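Local coordinates for protein myosin-2 (Saccharomyces cerevisiae, PDB 6IXO) that carries organelles and other cargo along actin cables as a class V myosin motor, this chain being its globular cargo-binding tail domain, at residues V37-V51 with S211-N223. Residues are numbered along the deposited sequence; the frame is centred on the assembly and turned at random.
Sequences VPDAGVAIQLSKRDV and SIYWCMKSFHIEN. With SO4 (sulfate ion), chain B.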
ATOM      1  N   VAL A  37      10.869  -1.998 -13.579  1.00 36.40           N
ATOM      2  CA  VAL A  37      11.143  -1.766 -12.182  1.00 32.57           C
ATOM      3  C   VAL A  37      12.521  -2.334 -11.854  1.00 41.61           C
ATOM      4  O   VAL A  37      12.871  -3.398 -12.339  1.00 43.44           O
ATOM      5  CB  VAL A  37      10.026  -2.442 -11.290  1.00 40.97           C
ATOM      6  CG1 VAL A  37      10.308  -2.211  -9.851  1.00 38.35           C
ATOM      7  CG2 VAL A  37       8.665  -1.865 -11.628  1.00 35.84           C
ATOM      8  N   PRO A  38      13.324  -1.640 -11.038  1.00 48.55           N
ATOM      9  CA  PRO A  38      14.590  -2.288 -10.641  1.00 51.59           C
ATOM     10  C   PRO A  38      14.403  -3.345  -9.552  1.00 54.88           C
ATOM     11  O   PRO A  38      13.373  -3.341  -8.894  1.00 51.20           O
ATOM     12  CB  PRO A  38      15.424  -1.129 -10.104  1.00 52.17           C
ATOM     13  CG  PRO A  38      14.407  -0.130  -9.643  1.00 49.26           C
ATOM     14  CD  PRO A  38      13.276  -0.225 -10.637  1.00 47.99           C
ATOM     15  N   ASP A  39      15.406  -4.199  -9.339  1.00 64.66           N
ATOM     16  CA  ASP A  39      15.334  -5.269  -8.335  1.00 73.63           C
ATOM     17  C   ASP A  39      15.341  -4.784  -6.876  1.00 75.66           C
ATOM     18  O   ASP A  39      16.072  -3.861  -6.528  1.00 85.97           O
ATOM     19  CB  ASP A  39      16.494  -6.243  -8.551  1.00 79.53           C
ATOM     20  CG  ASP A  39      16.075  -7.486  -9.304  1.00 82.29           C
ATOM     21  OD1 ASP A  39      14.905  -7.552  -9.739  1.00 79.60           O
ATOM     22  OD2 ASP A  39      16.919  -8.394  -9.465  1.00 88.36           O
ATOM     23  N   ALA A  40      14.545  -5.431  -6.018  1.00 68.34           N
ATOM     24  CA  ALA A  40      14.514  -5.091  -4.588  1.00 62.00           C
ATOM     25  C   ALA A  40      14.897  -6.280  -3.671  1.00 68.25           C
ATOM     26  O   ALA A  40      14.694  -7.442  -4.030  1.00 80.27           O
ATOM     27  CB  ALA A  40      13.152  -4.567  -4.209  1.00 54.51           C
ATOM     28  N   GLY A  41      15.450  -5.975  -2.492  1.00 61.33           N
ATOM     29  CA  GLY A  41      15.926  -7.002  -1.579  1.00 65.01           C
ATOM     30  C   GLY A  41      17.136  -6.615  -0.743  1.00 73.83           C
ATOM     31  O   GLY A  41      17.720  -5.529  -0.910  1.00 70.49           O
ATOM     32  N   VAL A  42      17.540  -7.540   0.130  1.00 83.72           N
ATOM     33  CA  VAL A  42      18.537  -7.273   1.169  1.00 92.73           C
ATOM     34  C   VAL A  42      19.916  -6.830   0.650  1.00 88.72           C
ATOM     35  O   VAL A  42      20.518  -5.916   1.214  1.00 89.38           O
ATOM     36  CB  VAL A  42      18.726  -8.518   2.093  1.00 75.85           C
ATOM     37  CG1 VAL A  42      18.958  -9.786   1.275  1.00 80.54           C
ATOM     38  CG2 VAL A  42      19.864  -8.284   3.088  1.00 73.02           C
ATOM     39  N   ALA A  43      20.409  -7.455  -0.415  1.00 87.32           N
ATOM     40  CA  ALA A  43      21.751  -7.147  -0.905  1.00 91.43           C
ATOM     41  C   ALA A  43      21.734  -6.126  -2.045  1.00 92.15           C
ATOM     42  O   ALA A  43      22.690  -6.020  -2.816  1.00 95.80           O
ATOM     43  CB  ALA A  43      22.453  -8.420  -1.350  1.00 94.06           C
ATOM     44  N   ILE A  44      20.653  -5.363  -2.134  1.00 87.97           N
ATOM     45  CA  ILE A  44      20.471  -4.448  -3.250  1.00 84.85           C
ATOM     46  C   ILE A  44      20.636  -2.983  -2.859  1.00 83.88           C
ATOM     47  O   ILE A  44      20.057  -2.512  -1.882  1.00 83.11           O
ATOM     48  CB  ILE A  44      19.095  -4.665  -3.891  1.00 78.60           C
ATOM     49  CG1 ILE A  44      19.096  -6.030  -4.584  1.00 77.09           C
ATOM     50  CG2 ILE A  44      18.759  -3.528  -4.846  1.00 73.23           C
ATOM     51  CD1 ILE A  44      17.898  -6.288  -5.385  1.00 73.48           C
ATOM     52  N   GLN A  45      21.442  -2.267  -3.636  1.00 81.52           N
ATOM     53  CA  GLN A  45      21.712  -0.866  -3.355  1.00 77.62           C
ATOM     54  C   GLN A  45      21.372   0.001  -4.564  1.00 68.99           C
ATOM     55  O   GLN A  45      22.182   0.189  -5.465  1.00 67.34           O
ATOM     56  CB  GLN A  45      23.173  -0.686  -2.932  1.00 82.38           C
ATOM     57  CG  GLN A  45      23.484  -1.361  -1.593  1.00 88.84           C
ATOM     58  CD  GLN A  45      24.968  -1.378  -1.255  1.00 99.36           C
ATOM     59  OE1 GLN A  45      25.798  -0.872  -2.012  1.00102.42           O
ATOM     60  NE2 GLN A  45      25.306  -1.972  -0.112  1.00103.78           N
ATOM     61  N   LEU A  46      20.150   0.510  -4.575  1.00 63.86           N
ATOM     62  CA  LEU A  46      19.679   1.372  -5.655  1.00 59.70           C
ATOM     63  C   LEU A  46      19.902   2.819  -5.338  1.00 60.18           C
ATOM     64  O   LEU A  46      19.597   3.265  -4.231  1.00 63.10           O
ATOM     65  CB  LEU A  46      18.182   1.159  -5.910  1.00 56.34           C
ATOM     66  CG  LEU A  46      17.797  -0.255  -6.281  1.00 55.17           C
ATOM     67  CD1 LEU A  46      16.282  -0.348  -6.453  1.00 52.21           C
ATOM     68  CD2 LEU A  46      18.522  -0.637  -7.550  1.00 55.43           C
ATOM     69  N   SER A  47      20.411   3.565  -6.310  1.00 54.90           N
ATOM     70  CA  SER A  47      20.371   5.012  -6.210  1.00 55.82           C
ATOM     71  C   SER A  47      18.938   5.482  -6.459  1.00 53.71           C
ATOM     72  O   SER A  47      18.123   4.754  -7.040  1.00 51.05           O
ATOM     73  CB  SER A  47      21.319   5.657  -7.214  1.00 64.59           C
ATOM     74  OG  SER A  47      20.792   5.471  -8.512  1.00 69.67           O
ATOM     75  N   LYS A  48      18.625   6.703  -6.041  1.00 54.49           N
ATOM     76  CA  LYS A  48      17.274   7.209  -6.228  1.00 55.36           C
ATOM     77  C   LYS A  48      16.978   7.366  -7.712  1.00 48.12           C
ATOM     78  O   LYS A  48      15.845   7.181  -8.127  1.00 45.72           O
ATOM     79  CB  LYS A  48      17.073   8.526  -5.474  1.00 64.82           C
ATOM     80  CG  LYS A  48      16.986   8.303  -3.970  1.00 75.40           C
ATOM     81  CD  LYS A  48      16.920   9.582  -3.153  1.00 82.15           C
ATOM     82  CE  LYS A  48      16.856   9.243  -1.662  1.00 85.70           C
ATOM     83  NZ  LYS A  48      16.774  10.447  -0.791  1.00 87.43           N
ATOM     84  N   ARG A  49      17.998   7.676  -8.518  1.00 46.74           N
ATOM     85  CA  ARG A  49      17.720   7.896  -9.932  1.00 47.98           C
ATOM     86  C   ARG A  49      17.246   6.618 -10.662  1.00 47.60           C
ATOM     87  O   ARG A  49      16.530   6.719 -11.647  1.00 49.26           O
ATOM     88  CB  ARG A  49      18.943   8.506 -10.643  1.00 47.67           C
ATOM     89  CG  ARG A  49      20.004   7.517 -11.062  1.00 52.77           C
ATOM     90  CD  ARG A  49      21.219   8.278 -11.608  1.00 70.08           C
ATOM     91  NE  ARG A  49      22.143   7.417 -12.337  1.00 85.52           N
ATOM     92  CZ  ARG A  49      23.093   7.869 -13.155  1.00 98.26           C
ATOM     93  NH1 ARG A  49      23.239   9.177 -13.361  1.00102.25           N
ATOM     94  NH2 ARG A  49      23.891   7.013 -13.779  1.00102.70           N
ATOM     95  N   ASP A  50      17.625   5.435 -10.175  1.00 46.70           N
ATOM     96  CA  ASP A  50      17.179   4.161 -10.763  1.00 51.37           C
ATOM     97  C   ASP A  50      15.702   3.881 -10.475  1.00 48.62           C
ATOM     98  O   ASP A  50      15.044   3.123 -11.188  1.00 50.40           O
ATOM     99  CB  ASP A  50      18.018   2.991 -10.230  1.00 62.74           C
ATOM    100  CG  ASP A  50      19.493   3.090 -10.610  1.00 72.85           C
ATOM    101  OD1 ASP A  50      19.804   3.679 -11.672  1.00 75.81           O
ATOM    102  OD2 ASP A  50      20.334   2.567  -9.838  1.00 77.32           O
ATOM    103  N   VAL A  51      15.193   4.492  -9.414  1.00 37.49           N
ATOM    104  CA  VAL A  51      13.832   4.284  -8.988  1.00 35.79           C
ATOM    105  C   VAL A  51      12.904   5.318  -9.624  1.00 35.35           C
ATOM    106  O   VAL A  51      11.848   4.984 -10.135  1.00 36.07           O
ATOM    107  CB  VAL A  51      13.702   4.353  -7.452  1.00 39.27           C
ATOM    108  CG1 VAL A  51      12.243   4.200  -7.042  1.00 37.15           C
ATOM    109  CG2 VAL A  51      14.568   3.259  -6.805  1.00 35.64           C
ATOM    110  N   SER A 211       7.861  -8.692   0.781  1.00 29.51           N
ATOM    111  CA  SER A 211       8.016  -8.037  -0.514  1.00 34.97           C
ATOM    112  C   SER A 211       7.609  -6.574  -0.380  1.00 33.81           C
ATOM    113  O   SER A 211       8.273  -5.681  -0.915  1.00 32.87           O
ATOM    114  CB  SER A 211       7.181  -8.769  -1.566  1.00 37.07           C
ATOM    115  OG  SER A 211       7.307  -8.145  -2.835  1.00 39.70           O
ATOM    116  N   ILE A 212       6.530  -6.311   0.363  1.00 31.77           N
ATOM    117  CA  ILE A 212       6.178  -4.915   0.627  1.00 29.99           C
ATOM    118  C   ILE A 212       7.307  -4.226   1.360  1.00 35.32           C
ATOM    119  O   ILE A 212       7.741  -3.136   0.977  1.00 31.98           O
ATOM    120  CB  ILE A 212       4.911  -4.808   1.435  1.00 29.24           C
ATOM    121  CG1 ILE A 212       3.734  -5.305   0.589  1.00 28.55           C
ATOM    122  CG2 ILE A 212       4.612  -3.347   1.819  1.00 27.61           C
ATOM    123  CD1 ILE A 212       2.439  -5.401   1.376  1.00 27.46           C
ATOM    124  N   TYR A 213       7.801  -4.869   2.412  1.00 29.73           N
ATOM    125  CA  TYR A 213       8.901  -4.271   3.172  1.00 30.70           C
ATOM    126  C   TYR A 213      10.116  -3.936   2.323  1.00 31.28           C
ATOM    127  O   TYR A 213      10.643  -2.787   2.365  1.00 32.14           O
ATOM    128  CB  TYR A 213       9.315  -5.249   4.306  1.00 28.94           C
ATOM    129  CG  TYR A 213      10.533  -4.764   5.071  1.00 33.49           C
ATOM    130  CD1 TYR A 213      10.398  -3.884   6.136  1.00 37.28           C
ATOM    131  CD2 TYR A 213      11.809  -5.199   4.735  1.00 34.74           C
ATOM    132  CE1 TYR A 213      11.499  -3.455   6.860  1.00 44.56           C
ATOM    133  CE2 TYR A 213      12.925  -4.777   5.453  1.00 45.02           C
ATOM    134  CZ  TYR A 213      12.759  -3.901   6.511  1.00 47.26           C
ATOM    135  OH  TYR A 213      13.842  -3.476   7.240  1.00 50.24           O
ATOM    136  N   TRP A 214      10.608  -4.918   1.557  1.00 30.16           N
ATOM    137  CA  TRP A 214      11.882  -4.708   0.838  1.00 35.24           C
ATOM    138  C   TRP A 214      11.742  -3.767  -0.359  1.00 36.80           C
ATOM    139  O   TRP A 214      12.678  -3.028  -0.665  1.00 37.09           O
ATOM    140  CB  TRP A 214      12.469  -6.043   0.389  1.00 36.33           C
ATOM    141  CG  TRP A 214      13.162  -6.712   1.503  1.00 43.65           C
ATOM    142  CD1 TRP A 214      12.769  -7.859   2.172  1.00 44.16           C
ATOM    143  CD2 TRP A 214      14.347  -6.248   2.156  1.00 44.28           C
ATOM    144  NE1 TRP A 214      13.677  -8.136   3.172  1.00 44.47           N
ATOM    145  CE2 TRP A 214      14.647  -7.162   3.184  1.00 50.08           C
ATOM    146  CE3 TRP A 214      15.191  -5.141   1.962  1.00 54.58           C
ATOM    147  CZ2 TRP A 214      15.757  -7.009   4.021  1.00 53.67           C
ATOM    148  CZ3 TRP A 214      16.286  -4.994   2.783  1.00 58.81           C
ATOM    149  CH2 TRP A 214      16.561  -5.921   3.805  1.00 55.19           C
ATOM    150  N   CYS A 215      10.569  -3.765  -1.018  1.00 34.04           N
ATOM    151  CA  CYS A 215      10.329  -2.825  -2.145  1.00 35.33           C
ATOM    152  C   CYS A 215      10.301  -1.404  -1.618  1.00 34.83           C
ATOM    153  O   CYS A 215      10.916  -0.479  -2.195  1.00 32.67           O
ATOM    154  CB  CYS A 215       9.001  -3.167  -2.885  1.00 30.22           C
ATOM    155  SG  CYS A 215       9.196  -4.627  -3.943  1.00 39.01           S
ATOM    156  N   MET A 216       9.605  -1.212  -0.500  1.00 31.92           N
ATOM    157  CA  MET A 216       9.573   0.109   0.128  1.00 32.51           C
ATOM    158  C   MET A 216      10.921   0.554   0.638  1.00 37.77           C
ATOM    159  O   MET A 216      11.317   1.721   0.451  1.00 39.00           O
ATOM    160  CB  MET A 216       8.560   0.125   1.257  1.00 31.34           C
ATOM    161  CG  MET A 216       7.168  -0.046   0.670  1.00 36.83           C
ATOM    162  SD  MET A 216       5.989   0.864   1.624  1.00 49.22           S
ATOM    163  CE  MET A 216       4.502   0.584   0.672  1.00 45.83           C
ATOM    164  N   LYS A 217      11.647  -0.361   1.273  1.00 34.62           N
ATOM    165  CA  LYS A 217      13.006  -0.033   1.717  1.00 35.77           C
ATOM    166  C   LYS A 217      13.958   0.299   0.545  1.00 41.69           C
ATOM    167  O   LYS A 217      14.680   1.335   0.542  1.00 44.32           O
ATOM    168  CB  LYS A 217      13.565  -1.207   2.549  1.00 37.55           C
ATOM    169  CG  LYS A 217      14.902  -0.885   3.176  1.00 50.60           C
ATOM    170  CD  LYS A 217      15.207  -1.747   4.397  1.00 61.49           C
ATOM    171  CE  LYS A 217      16.453  -1.192   5.120  1.00 72.26           C
ATOM    172  NZ  LYS A 217      16.644  -1.781   6.482  1.00 78.99           N
ATOM    173  N   SER A 218      13.966  -0.581  -0.455  1.00 38.31           N
ATOM    174  CA  SER A 218      14.922  -0.445  -1.552  1.00 45.02           C
ATOM    175  C   SER A 218      14.567   0.747  -2.402  1.00 45.83           C
ATOM    176  O   SER A 218      15.470   1.370  -2.986  1.00 45.89           O
ATOM    177  CB  SER A 218      14.975  -1.681  -2.438  1.00 47.56           C
ATOM    178  OG  SER A 218      15.475  -2.810  -1.734  1.00 55.15           O
ATOM    179  N   PHE A 219      13.268   1.057  -2.499  1.00 40.10           N
ATOM    180  CA  PHE A 219      12.848   2.160  -3.377  1.00 40.90           C
ATOM    181  C   PHE A 219      12.794   3.478  -2.628  1.00 41.16           C
ATOM    182  O   PHE A 219      12.199   4.438  -3.127  1.00 41.96           O
ATOM    183  CB  PHE A 219      11.478   1.894  -4.031  1.00 33.11           C
ATOM    184  CG  PHE A 219      11.478   0.739  -4.997  1.00 39.19           C
ATOM    185  CD1 PHE A 219      12.654   0.038  -5.271  1.00 42.28           C
ATOM    186  CD2 PHE A 219      10.287   0.324  -5.607  1.00 40.89           C
ATOM    187  CE1 PHE A 219      12.662  -1.054  -6.137  1.00 45.48           C
ATOM    188  CE2 PHE A 219      10.286  -0.757  -6.475  1.00 41.64           C
ATOM    189  CZ  PHE A 219      11.484  -1.452  -6.741  1.00 46.77           C
ATOM    190  N   HIS A 220      13.399   3.505  -1.435  1.00 38.27           N
ATOM    191  CA  HIS A 220      13.532   4.715  -0.631  1.00 42.24           C
ATOM    192  C   HIS A 220      12.184   5.338  -0.294  1.00 39.79           C
ATOM    193  O   HIS A 220      12.019   6.537  -0.351  1.00 39.16           O
ATOM    194  CB  HIS A 220      14.426   5.740  -1.371  1.00 46.37           C
ATOM    195  CG  HIS A 220      15.706   5.148  -1.872  1.00 54.46           C
ATOM    196  ND1 HIS A 220      16.727   4.770  -1.026  1.00 65.19           N
ATOM    197  CD2 HIS A 220      16.118   4.841  -3.124  1.00 55.93           C
ATOM    198  CE1 HIS A 220      17.722   4.276  -1.740  1.00 65.77           C
ATOM    199  NE2 HIS A 220      17.380   4.306  -3.014  1.00 63.24           N
ATOM    200  N   ILE A 221      11.216   4.518   0.064  1.00 37.41           N
ATOM    201  CA  ILE A 221       9.901   5.033   0.421  1.00 38.82           C
ATOM    202  C   ILE A 221       9.894   5.421   1.878  1.00 40.00           C
ATOM    203  O   ILE A 221      10.406   4.684   2.718  1.00 41.75           O
ATOM    204  CB  ILE A 221       8.782   3.989   0.199  1.00 37.38           C
ATOM    205  CG1 ILE A 221       8.718   3.592  -1.267  1.00 43.55           C
ATOM    206  CG2 ILE A 221       7.431   4.564   0.639  1.00 30.36           C
ATOM    207  CD1 ILE A 221       8.424   4.765  -2.171  1.00 45.76           C
ATOM    208  N   GLU A 222       9.278   6.553   2.179  1.00 42.12           N
ATOM    209  CA  GLU A 222       9.187   7.058   3.549  1.00 48.85           C
ATOM    210  C   GLU A 222       8.511   6.026   4.516  1.00 46.47           C
ATOM    211  O   GLU A 222       7.469   5.457   4.195  1.00 37.48           O
ATOM    212  CB  GLU A 222       8.444   8.408   3.502  1.00 53.61           C
ATOM    213  CG  GLU A 222       9.245   9.602   2.795  1.00 50.76           C
ATOM    214  CD  GLU A 222       9.062   9.742   1.238  1.00 57.71           C
ATOM    215  OE1 GLU A 222       9.348  10.861   0.694  1.00 59.63           O
ATOM    216  OE2 GLU A 222       8.672   8.763   0.540  1.00 46.49           O
ATOM    217  N   ASN A 223       9.129   5.777   5.679  1.00 42.02           N
ATOM    218  CA  ASN A 223       8.659   4.738   6.602  0.53 41.83           C
ATOM    219  C   ASN A 223       7.201   4.897   7.052  1.00 40.16           C
ATOM    220  O   ASN A 223       6.527   3.900   7.339  1.00 36.04           O
ATOM    221  CB  ASN A 223       9.567   4.669   7.842  0.53 45.83           C
ATOM    222  CG  ASN A 223      10.813   3.811   7.619  0.53 53.21           C
ATOM    223  OD1 ASN A 223      10.897   3.048   6.647  0.53 51.27           O
ATOM    224  ND2 ASN A 223      11.787   3.928   8.527  0.53 59.95           N
TER
HETATM  225  S   SO4 B1601      14.036 -10.376   6.085  1.00141.08           S
HETATM  226  O1  SO4 B1601      13.366 -11.246   7.047  1.00143.34           O
HETATM  227  O2  SO4 B1601      14.004 -10.987   4.758  1.00141.66           O
HETATM  228  O3  SO4 B1601      15.418 -10.168   6.504  1.00144.01           O
HETATM  229  O4  SO4 B1601      13.351  -9.091   6.034  1.00138.92           O
HETATM  230  O   HOH W   1      18.010  -2.012  -0.024  1.00 57.14           O
HETATM  231  O   HOH W   2      18.068   0.888  -2.506  1.00 60.71           O
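With CG turned away from its own carbonyl carbon (chi1 -80°), Trp214 sets its indole beneath the Gly41-Val42 peptide, while the same choice at Phe219 (chi1 -66°) sends the phenyl ring in among Val37, Pro38, Ala40, Leu46 and Val51. Val42 CA sits over the six-membered ring of Trp214, 3.8 Å from its centroid, a CH-pi contact; Tyr213 lies on the opposite face, and NE1 bonds weakly to a sulfate, probably from the crystallisation liquor, that His274 also holds. Replacing Trp214 by alanine would probably strip the Gly41-Val42 peptide of its aromatic support and open a gap beneath Val42. Gly41 N donates a nearly straight hydrogen bond (N-H...O 173°) to Ser218 OG, 3.3 Å away. Leu46 CD1 meets the Phe219 edge at CE1 (3.7 Å), and Val37 CG1 approaches CZ. His220 NE2 donates a hydrogen bond to Leu46 O (2.7 Å), which lies in the imidazole plane, the donor standing above the Leu46 carbonyl plane; Lys48 CG rests on a ring face. Water 2 bridges Leu46 N and Ser218 O, and water 1 joins Ile44 O to Ser218 OG. Val102 of helix 97-124 also touches Phe219. The loop packs along the C-terminal end of helix 202-218, closed by a Schellman motif with His220 as C-prime residue, in the all-helical cargo-binding domain.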